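Local structure of putative polysaccharide binding proteins (DUF1812) (Bacteroides thetaiotaomicron VPI-5482, 3GF8) at residues L108-S113 with L188-L193; N117-T122 with D211-R216; D171-E176 with V192-P197. The protein is probably an outer-membrane lipoprotein of the FimB/Mfa2 family that takes part in assembling or anchoring fimbriae on the cell surface. All blocks are in the same frame, centred on the assembly; numbering follows the deposited sequence.

Contact 1 (L108-S113 with L188-L193)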
loop_
_atom_site.group_PDB
_atom_site.type_symbol
_atom_site.label_atom_id
_atom_site.label_comp_id
_atom_site.label_asym_id
_atom_site.label_seq_id
_atom_site.Cartn_x
_atom_site.Cartn_y
_atom_site.Cartn_z
ATOM N N LEU A 108 -0.772 -11.563 -0.154
ATOM C CA LEU A 108 -2.187 -11.260 0.100
ATOM C C LEU A 108 -2.988 -12.532 -0.171
ATOM O O LEU A 108 -2.804 -13.165 -1.212
ATOM C CB LEU A 108 -2.678 -10.133 -0.822
ATOM C CG LEU A 108 -4.140 -9.701 -0.799
ATOM C CD1 LEU A 108 -4.550 -9.157 0.562
ATOM C CD2 LEU A 108 -4.422 -8.643 -1.937
ATOM N N LYS A 109 -3.833 -12.930 0.777
ATOM C CA LYS A 109 -4.646 -14.116 0.622
ATOM C C LYS A 109 -5.689 -13.891 -0.450
ATOM O O LYS A 109 -6.287 -12.801 -0.532
ATOM C CB LYS A 109 -5.341 -14.451 1.948
ATOM C CG LYS A 109 -4.358 -14.909 3.056
ATOM C CD LYS A 109 -5.158 -15.323 4.283
ATOM C CE LYS A 109 -4.328 -15.594 5.498
ATOM N NZ LYS A 109 -5.180 -15.517 6.726
ATOM N N ARG A 110 -5.893 -14.911 -1.276
ATOM C CA ARG A 110 -6.955 -14.920 -2.287
ATOM C C ARG A 110 -7.551 -16.318 -2.474
ATOM O O ARG A 110 -6.935 -17.324 -2.181
ATOM C CB ARG A 110 -6.494 -14.358 -3.629
ATOM C CG ARG A 110 -5.642 -15.330 -4.509
ATOM C CD ARG A 110 -4.395 -15.837 -3.770
ATOM N NE ARG A 110 -3.448 -14.758 -3.464
ATOM C CZ ARG A 110 -2.418 -14.403 -4.244
ATOM N NH1 ARG A 110 -2.192 -15.033 -5.393
ATOM N NH2 ARG A 110 -1.612 -13.398 -3.881
ATOM N N GLU A 111 -8.763 -16.347 -2.973
ATOM C CA GLU A 111 -9.431 -17.552 -3.403
ATOM C C GLU A 111 -9.099 -17.852 -4.853
ATOM O O GLU A 111 -8.486 -17.020 -5.513
ATOM C CB GLU A 111 -10.914 -17.302 -3.350
ATOM C CG GLU A 111 -11.496 -17.070 -1.972
ATOM C CD GLU A 111 -13.034 -16.955 -2.069
ATOM O OE1 GLU A 111 -13.532 -16.557 -3.179
ATOM O OE2 GLU A 111 -13.715 -17.274 -1.050
ATOM N N ALA A 112 -9.584 -18.993 -5.370
ATOM C CA ALA A 112 -9.317 -19.405 -6.761
ATOM C C ALA A 112 -9.704 -18.350 -7.741
ATOM O O ALA A 112 -9.061 -18.233 -8.800
ATOM C CB ALA A 112 -10.048 -20.724 -7.146
ATOM N N SER A 113 -10.767 -17.600 -7.439
ATOM C CA SER A 113 -11.216 -16.564 -8.366
ATOM C C SER A 113 -10.252 -15.377 -8.536
ATOM O O SER A 113 -10.431 -14.578 -9.418
ATOM C CB SER A 113 -12.552 -16.000 -7.911
ATOM O OG SER A 113 -12.363 -15.094 -6.847
ATOM N N LEU A 188 7.061 -9.731 -6.081
ATOM C CA LEU A 188 7.406 -11.057 -6.580
ATOM C C LEU A 188 6.416 -11.466 -7.662
ATOM O O LEU A 188 5.350 -10.862 -7.810
ATOM C CB LEU A 188 7.376 -12.073 -5.423
ATOM C CG LEU A 188 8.257 -11.711 -4.227
ATOM C CD1 LEU A 188 8.232 -12.785 -3.109
ATOM C CD2 LEU A 188 9.707 -11.453 -4.691
ATOM N N ASP A 189 6.768 -12.504 -8.409
ATOM C CA ASP A 189 5.875 -13.044 -9.415
ATOM C C ASP A 189 4.655 -13.595 -8.690
ATOM O O ASP A 189 4.769 -14.157 -7.597
ATOM C CB ASP A 189 6.564 -14.135 -10.242
ATOM C CG ASP A 189 7.582 -13.557 -11.247
ATOM O OD1 ASP A 189 7.774 -12.321 -11.275
ATOM O OD2 ASP A 189 8.192 -14.322 -12.016
ATOM N N ASP A 190 3.492 -13.394 -9.281
ATOM C CA ASP A 190 2.223 -13.771 -8.648
ATOM C C ASP A 190 1.164 -13.759 -9.723
ATOM O O ASP A 190 1.420 -13.300 -10.834
ATOM C CB ASP A 190 1.884 -12.811 -7.493
ATOM C CG ASP A 190 0.778 -13.355 -6.552
ATOM O OD1 ASP A 190 0.343 -14.515 -6.701
ATOM O OD2 ASP A 190 0.316 -12.603 -5.664
ATOM N N ASP A 191 -0.000 -14.325 -9.425
ATOM C CA ASP A 191 -1.154 -14.154 -10.303
ATOM C C ASP A 191 -1.578 -12.719 -10.325
ATOM O O ASP A 191 -1.311 -11.986 -9.383
ATOM C CB ASP A 191 -2.326 -14.989 -9.802
ATOM C CG ASP A 191 -2.074 -16.464 -9.966
ATOM O OD1 ASP A 191 -1.650 -16.844 -11.072
ATOM O OD2 ASP A 191 -2.276 -17.236 -9.011
ATOM N N VAL A 192 -2.255 -12.338 -11.417
ATOM C CA VAL A 192 -2.962 -11.062 -11.496
ATOM C C VAL A 192 -4.278 -11.122 -10.719
ATOM O O VAL A 192 -5.106 -12.016 -10.938
ATOM C CB VAL A 192 -3.243 -10.683 -12.960
ATOM C CG1 VAL A 192 -4.075 -9.357 -13.074
ATOM C CG2 VAL A 192 -1.919 -10.582 -13.715
ATOM N N LEU A 193 -4.456 -10.142 -9.836
ATOM C CA LEU A 193 -5.624 -10.037 -9.001
ATOM C C LEU A 193 -6.549 -8.917 -9.524
ATOM O O LEU A 193 -6.079 -7.943 -10.139
ATOM C CB LEU A 193 -5.210 -9.760 -7.548
ATOM C CG LEU A 193 -4.236 -10.730 -6.868
ATOM C CD1 LEU A 193 -3.940 -10.250 -5.453
ATOM C CD2 LEU A 193 -4.726 -12.213 -6.896
HETATM O O HOH W 1 -3.081 -17.368 -6.492
#
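R110 and D190 reach across from two loops and meet tip to tip, the guanidinium and carboxylate planes only 21° apart. The grip is end-on: R110 NH2 bonds D190 OD2 at 2.7 Å and R110 NH1 bonds D190 OD1 at 2.9 Å, each oxygen using its syn lone pair. Both bonds are nearly straight, so this is a two-pronged salt bridge that fixes the rotation of both groups. The other edge of the guanidinium turns back on its own strand end, where R110 NE (2.8 Å) and NH2 both donate to L108 O in the plane of that carbonyl. The side chain can curl back like this because it bends at chi2 and chi3 (-57° and -65°). A water in the guanidinium plane accepts from R110 NH1 and donates to D191 OD2. D190 OD1 is also met from above the carboxylate plane by D191 N, so the aspartate is steadied from its own loop.

One face of the guanidinium is covered by L193, whose CD2 stands 4.1 Å above the plane, over its centre; the two side chains cross at about a right angle. L193 CD1 goes on to touch L108 CD2 at 3.9 Å, and I116 of strand 115-116 packs against all three of L108, R110 and L193. An alanine in place of R110 would probably leave the D190 carboxylate without its two-pronged arginine partner, L108 O without its two side-chain donors and L193 CD2 without the flat group it covers. The arrangement is a bidentate arginine–aspartate salt bridge with a leucine methyl over one guanidinium face, tying the loop after strand 105-108 to the one that leads into strand 193-195 within this fimbrillin-type, transthyretin-related beta fold.

Contact 2 (N117-T122 with D211-R216)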
loop_
_atom_site.group_PDB
_atom_site.type_symbol
_atom_site.label_atom_id
_atom_site.label_comp_id
_atom_site.label_asym_id
_atom_site.label_seq_id
_atom_site.Cartn_x
_atom_site.Cartn_y
_atom_site.Cartn_z
ATOM N N ASN A 117 -12.115 -8.292 -2.555
ATOM C CA ASN A 117 -13.133 -7.259 -2.378
ATOM C C ASN A 117 -13.326 -6.873 -0.933
ATOM O O ASN A 117 -14.402 -6.440 -0.553
ATOM C CB ASN A 117 -14.488 -7.662 -3.023
ATOM C CG ASN A 117 -14.999 -9.004 -2.539
ATOM O OD1 ASN A 117 -14.494 -9.576 -1.567
ATOM N ND2 ASN A 117 -16.011 -9.523 -3.226
ATOM N N LYS A 118 -12.300 -7.052 -0.121
ATOM C CA LYS A 118 -12.363 -6.664 1.274
ATOM C C LYS A 118 -11.473 -5.435 1.495
ATOM O O LYS A 118 -10.549 -5.187 0.722
ATOM C CB LYS A 118 -11.894 -7.816 2.170
ATOM C CG LYS A 118 -10.384 -7.975 2.210
ATOM C CD LYS A 118 -9.901 -9.178 3.071
ATOM C CE LYS A 118 -9.493 -10.387 2.221
ATOM N NZ LYS A 118 -8.775 -11.485 3.015
ATOM N N ARG A 119 -11.728 -4.675 2.550
ATOM C CA ARG A 119 -10.781 -3.646 2.920
ATOM C C ARG A 119 -9.697 -4.296 3.753
ATOM O O ARG A 119 -9.978 -4.740 4.818
ATOM C CB ARG A 119 -11.421 -2.481 3.681
ATOM C CG ARG A 119 -10.365 -1.402 4.007
ATOM C CD ARG A 119 -10.993 -0.169 4.544
ATOM N NE ARG A 119 -11.660 -0.447 5.811
ATOM C CZ ARG A 119 -12.528 0.361 6.432
ATOM N NH1 ARG A 119 -12.870 1.547 5.929
ATOM N NH2 ARG A 119 -13.054 -0.031 7.583
HETATM N N MSE A 120 -8.464 -4.391 3.251
HETATM C CA MSE A 120 -7.375 -4.980 4.035
HETATM C C MSE A 120 -6.952 -4.085 5.193
HETATM O O MSE A 120 -6.906 -2.874 5.045
HETATM C CB MSE A 120 -6.143 -5.194 3.190
HETATM C CG MSE A 120 -6.197 -6.394 2.368
HETATM SE SE MSE A 120 -6.665 -5.866 0.613
HETATM C CE MSE A 120 -4.947 -5.467 0.109
ATOM N N GLU A 121 -6.594 -4.687 6.321
ATOM C CA GLU A 121 -5.872 -3.956 7.368
ATOM C C GLU A 121 -4.565 -3.416 6.771
ATOM O O GLU A 121 -3.882 -4.092 5.933
ATOM C CB GLU A 121 -5.628 -4.836 8.602
ATOM C CG GLU A 121 -4.562 -5.926 8.452
ATOM C CD GLU A 121 -5.038 -7.231 7.827
ATOM O OE1 GLU A 121 -6.137 -7.288 7.263
ATOM O OE2 GLU A 121 -4.290 -8.235 7.909
ATOM N N THR A 122 -4.265 -2.177 7.137
ATOM C CA THR A 122 -3.202 -1.418 6.517
ATOM C C THR A 122 -1.876 -2.069 6.847
ATOM O O THR A 122 -1.639 -2.505 7.997
ATOM C CB THR A 122 -3.215 0.039 6.966
ATOM O OG1 THR A 122 -4.417 0.630 6.482
ATOM C CG2 THR A 122 -1.990 0.821 6.423
ATOM N N ASP A 211 -15.467 2.670 -3.026
ATOM C CA ASP A 211 -14.197 2.606 -2.328
ATOM C C ASP A 211 -13.578 1.279 -2.581
ATOM O O ASP A 211 -14.214 0.237 -2.363
ATOM C CB ASP A 211 -14.328 2.746 -0.817
ATOM C CG ASP A 211 -14.645 4.162 -0.372
ATOM O OD1 ASP A 211 -14.466 5.087 -1.180
ATOM O OD2 ASP A 211 -15.080 4.338 0.803
HETATM N N MSE A 212 -12.315 1.334 -2.981
HETATM C CA MSE A 212 -11.496 0.167 -3.301
HETATM C C MSE A 212 -10.173 0.256 -2.589
HETATM O O MSE A 212 -9.763 1.341 -2.169
HETATM C CB MSE A 212 -11.207 0.198 -4.797
HETATM C CG MSE A 212 -12.498 0.390 -5.611
HETATM SE SE MSE A 212 -12.260 0.256 -7.536
HETATM C CE MSE A 212 -11.922 -1.532 -7.689
ATOM N N ASN A 213 -9.460 -0.857 -2.506
ATOM C CA ASN A 213 -8.045 -0.806 -2.125
ATOM C C ASN A 213 -7.144 -1.790 -2.876
ATOM O O ASN A 213 -7.591 -2.786 -3.390
ATOM C CB ASN A 213 -7.808 -0.877 -0.593
ATOM C CG ASN A 213 -8.342 -2.140 0.093
ATOM O OD1 ASN A 213 -8.210 -2.271 1.327
ATOM N ND2 ASN A 213 -8.975 -3.024 -0.644
ATOM N N THR A 214 -5.861 -1.491 -2.946
ATOM C CA THR A 214 -4.962 -2.428 -3.581
ATOM C C THR A 214 -3.647 -2.460 -2.827
ATOM O O THR A 214 -3.461 -1.745 -1.849
ATOM C CB THR A 214 -4.735 -2.079 -5.082
ATOM O OG1 THR A 214 -4.014 -3.145 -5.706
ATOM C CG2 THR A 214 -3.976 -0.731 -5.231
HETATM N N MSE A 215 -2.732 -3.299 -3.295
HETATM C CA MSE A 215 -1.392 -3.367 -2.717
HETATM C C MSE A 215 -0.563 -2.251 -3.417
HETATM O O MSE A 215 -1.146 -1.277 -3.863
HETATM C CB MSE A 215 -0.869 -4.794 -2.887
HETATM C CG MSE A 215 -1.717 -5.802 -2.084
HETATM SE SE MSE A 215 -1.143 -5.869 -0.259
HETATM C CE MSE A 215 0.500 -6.840 -0.666
ATOM N N ARG A 216 0.759 -2.387 -3.523
ATOM C CA ARG A 216 1.637 -1.277 -3.871
ATOM C C ARG A 216 1.355 -0.749 -5.242
ATOM O O ARG A 216 1.118 -1.548 -6.182
ATOM C CB ARG A 216 3.097 -1.704 -3.828
ATOM C CG ARG A 216 3.566 -2.118 -2.423
ATOM C CD ARG A 216 5.067 -2.203 -2.363
ATOM N NE ARG A 216 5.648 -0.870 -2.427
ATOM C CZ ARG A 216 6.873 -0.584 -2.867
ATOM N NH1 ARG A 216 7.675 -1.525 -3.340
ATOM N NH2 ARG A 216 7.299 0.657 -2.855
HETATM O O HOH W 2 -6.447 -1.226 2.911
#
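N213 puts its side-chain amide against the backbone of 118-120 and uses both ends of it. N213 ND2 donates to K118 O at 3.0 Å, a nearly straight bond lying close to the amide plane, while N213 OD1 accepts from M120 N at 2.9 Å on a lone pair. R119 CA lies 3.3 Å from N213 OD1, and R119 CG also touches that oxygen. A water donates to N213 OD1 (2.6 Å) and also to M120 O, adding a second link to the same residue. Much as a neighbouring strand would, the amide, projecting from strand 209-214 of this beta-rich fimbrial fold, satisfies a C=O and an N-H two residues apart in the irregular segment. A chi1 of 60° puts CG of N213 between its backbone N and carbonyl carbon, on the side of the 117-122 segment.

Beside the amide lies the selenomethionine M120, with SE 3.9 Å from N213 ND2. Its chain bends at chi2 and chi3, and its CE reaches the SE of selenomethionine M215 at 3.8 Å, the two side chains crossing at about a right angle. Farther out, Y89 and L108 pack on both selenomethionines, and backbone bonds from M212 and T214 hold strand 209-214 to strand 139-158.

Contact 3 (D171-E176 with V192-P197)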
loop_
_atom_site.group_PDB
_atom_site.type_symbol
_atom_site.label_atom_id
_atom_site.label_comp_id
_atom_site.label_asym_id
_atom_site.label_seq_id
_atom_site.Cartn_x
_atom_site.Cartn_y
_atom_site.Cartn_z
ATOM N N ASP A 171 -19.508 -2.806 -13.142
ATOM C CA ASP A 171 -18.512 -3.333 -12.230
ATOM C C ASP A 171 -17.156 -2.612 -12.366
ATOM O O ASP A 171 -16.808 -2.096 -13.448
ATOM C CB ASP A 171 -18.274 -4.800 -12.508
ATOM C CG ASP A 171 -19.481 -5.651 -12.213
ATOM O OD1 ASP A 171 -20.331 -5.244 -11.359
ATOM O OD2 ASP A 171 -19.559 -6.725 -12.866
ATOM N N TYR A 172 -16.391 -2.653 -11.276
ATOM C CA TYR A 172 -15.174 -1.874 -11.098
ATOM C C TYR A 172 -14.076 -2.769 -10.620
ATOM O O TYR A 172 -14.264 -3.506 -9.636
ATOM C CB TYR A 172 -15.393 -0.820 -10.042
ATOM C CG TYR A 172 -16.596 0.021 -10.298
ATOM C CD1 TYR A 172 -17.870 -0.420 -9.930
ATOM C CD2 TYR A 172 -16.475 1.240 -10.954
ATOM C CE1 TYR A 172 -18.999 0.363 -10.195
ATOM C CE2 TYR A 172 -17.555 2.030 -11.167
ATOM C CZ TYR A 172 -18.835 1.565 -10.816
ATOM O OH TYR A 172 -19.927 2.358 -11.072
ATOM N N GLU A 173 -12.933 -2.676 -11.303
ATOM C CA GLU A 173 -11.753 -3.415 -10.958
ATOM C C GLU A 173 -10.467 -2.593 -11.048
ATOM O O GLU A 173 -10.293 -1.778 -11.961
ATOM C CB GLU A 173 -11.557 -4.583 -11.936
ATOM C CG GLU A 173 -12.723 -5.509 -12.142
ATOM C CD GLU A 173 -12.397 -6.493 -13.251
ATOM O OE1 GLU A 173 -11.684 -7.498 -12.989
ATOM O OE2 GLU A 173 -12.819 -6.226 -14.396
ATOM N N ILE A 174 -9.565 -2.860 -10.112
ATOM C CA ILE A 174 -8.169 -2.479 -10.214
ATOM C C ILE A 174 -7.468 -3.829 -10.430
ATOM O O ILE A 174 -7.714 -4.771 -9.663
ATOM C CB ILE A 174 -7.682 -1.758 -8.936
ATOM C CG1 ILE A 174 -8.390 -0.386 -8.819
ATOM C CG2 ILE A 174 -6.172 -1.603 -8.949
ATOM C CD1 ILE A 174 -7.978 0.482 -7.645
ATOM N N ILE A 175 -6.658 -3.932 -11.487
ATOM C CA ILE A 175 -6.048 -5.203 -11.910
ATOM C C ILE A 175 -4.530 -5.100 -11.827
ATOM O O ILE A 175 -3.938 -4.249 -12.422
ATOM C CB ILE A 175 -6.499 -5.612 -13.339
ATOM C CG1 ILE A 175 -8.022 -5.780 -13.352
ATOM C CG2 ILE A 175 -5.759 -6.915 -13.806
ATOM C CD1 ILE A 175 -8.700 -5.817 -14.734
ATOM N N GLU A 176 -3.920 -5.939 -11.018
ATOM C CA GLU A 176 -2.485 -5.941 -10.871
ATOM C C GLU A 176 -2.064 -7.224 -10.170
ATOM O O GLU A 176 -2.854 -7.830 -9.452
ATOM C CB GLU A 176 -2.044 -4.726 -10.070
ATOM C CG GLU A 176 -0.546 -4.486 -10.081
ATOM C CD GLU A 176 0.022 -4.471 -11.479
ATOM O OE1 GLU A 176 -0.130 -3.456 -12.180
ATOM O OE2 GLU A 176 0.596 -5.505 -11.869
ATOM N N VAL A 192 -2.255 -12.338 -11.417
ATOM C CA VAL A 192 -2.962 -11.062 -11.496
ATOM C C VAL A 192 -4.278 -11.122 -10.719
ATOM O O VAL A 192 -5.106 -12.016 -10.938
ATOM C CB VAL A 192 -3.243 -10.683 -12.960
ATOM C CG1 VAL A 192 -4.075 -9.357 -13.074
ATOM C CG2 VAL A 192 -1.919 -10.582 -13.715
ATOM N N LEU A 193 -4.456 -10.142 -9.836
ATOM C CA LEU A 193 -5.624 -10.037 -9.001
ATOM C C LEU A 193 -6.549 -8.917 -9.524
ATOM O O LEU A 193 -6.079 -7.943 -10.139
ATOM C CB LEU A 193 -5.210 -9.760 -7.548
ATOM C CG LEU A 193 -4.236 -10.730 -6.868
ATOM C CD1 LEU A 193 -3.940 -10.250 -5.453
ATOM C CD2 LEU A 193 -4.726 -12.213 -6.896
ATOM N N SER A 194 -7.855 -9.114 -9.300
ATOM C CA SER A 194 -8.927 -8.151 -9.561
ATOM C C SER A 194 -9.417 -7.578 -8.227
ATOM O O SER A 194 -10.096 -8.251 -7.454
ATOM C CB SER A 194 -10.082 -8.843 -10.301
ATOM O OG SER A 194 -11.146 -7.941 -10.626
ATOM N N PHE A 195 -8.998 -6.354 -7.919
ATOM C CA PHE A 195 -9.446 -5.695 -6.704
ATOM C C PHE A 195 -10.731 -5.001 -7.040
ATOM O O PHE A 195 -10.783 -4.257 -8.025
ATOM C CB PHE A 195 -8.422 -4.679 -6.206
ATOM C CG PHE A 195 -7.096 -5.288 -5.805
ATOM C CD1 PHE A 195 -6.119 -5.554 -6.759
ATOM C CD2 PHE A 195 -6.816 -5.592 -4.475
ATOM C CE1 PHE A 195 -4.898 -6.101 -6.388
ATOM C CE2 PHE A 195 -5.590 -6.139 -4.097
ATOM C CZ PHE A 195 -4.633 -6.394 -5.058
ATOM N N ARG A 196 -11.756 -5.231 -6.226
ATOM C CA ARG A 196 -13.086 -4.702 -6.492
ATOM C C ARG A 196 -13.631 -3.984 -5.299
ATOM O O ARG A 196 -13.131 -4.183 -4.229
ATOM C CB ARG A 196 -14.012 -5.854 -6.821
ATOM C CG ARG A 196 -13.544 -6.544 -8.052
ATOM C CD ARG A 196 -14.460 -7.626 -8.527
ATOM N NE ARG A 196 -13.823 -8.232 -9.684
ATOM C CZ ARG A 196 -14.395 -9.113 -10.487
ATOM N NH1 ARG A 196 -15.636 -9.468 -10.286
ATOM N NH2 ARG A 196 -13.729 -9.615 -11.525
ATOM N N PRO A 197 -14.673 -3.167 -5.480
ATOM C CA PRO A 197 -15.115 -2.332 -4.358
ATOM C C PRO A 197 -15.455 -3.090 -3.090
ATOM O O PRO A 197 -16.067 -4.147 -3.146
ATOM C CB PRO A 197 -16.345 -1.630 -4.907
ATOM C CG PRO A 197 -16.046 -1.512 -6.396
ATOM C CD PRO A 197 -15.358 -2.801 -6.737
#
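E173 is the side chain to follow, since it runs past S194 and alongside R196, just past the end of strand 193-195. Its CB lies 3.6 Å from S194 OG and its CG comes to 3.3 Å from the same hydroxyl. With chi2 at 174° the chain is extended, and CD of E173 lies 3.2 Å from S194 OG. At the tip, E173 OE1 accepts a hydrogen bond from S194 OG, modelled as very short at 2.5 Å. A second, weak bond reaches E173 OE1 from R196 NH2 at 3.3 Å, part of a salt bridge in which the carboxylate and guanidinium planes stand 76° apart. R196 and E173 point the same way, side by side, and R196 NE donates to S194 OG in the guanidinium plane, so the serine hydroxyl links the two charged groups.

The backbones beside this cluster pair as antiparallel strands. I174 and F195 form a hydrogen-bonded pair, with F195 N to I174 O at 2.7 Å; E176 and L193 form the next one, and I175 with S194 lies between them as a non-hydrogen-bonded pair. I174 O also lies at the edge of the F195 ring. At one end, P197 CG packs on Y172 CB at 3.8 Å. Strand 170-176 is flanked on its other side by strand 224-229, strand 193-195 by strand 115-116, while strand 209-214 packs against Y172, F195 and P197.

Overall arrangement
Contact 2 is the most buried of the three, while contacts 1 and 3 are each only partly buried. Contacts 1 and 3 share V192 and L193, so the loop held by a charged pair in contact 1 runs straight into the strand paired in contact 3. Chemistry follows place: loop joins loop through a salt bridge in contact 1, an amide binds an irregular backbone to a strand in contact 2, and regular strand pairing carries contact 3. An apolar side chain joins them: L108 of contact 1 touches M120 and M215 of contact 2 and the F195 ring of contact 3. That ring also meets the N213 carbonyl oxygen and the T214 hydroxyl.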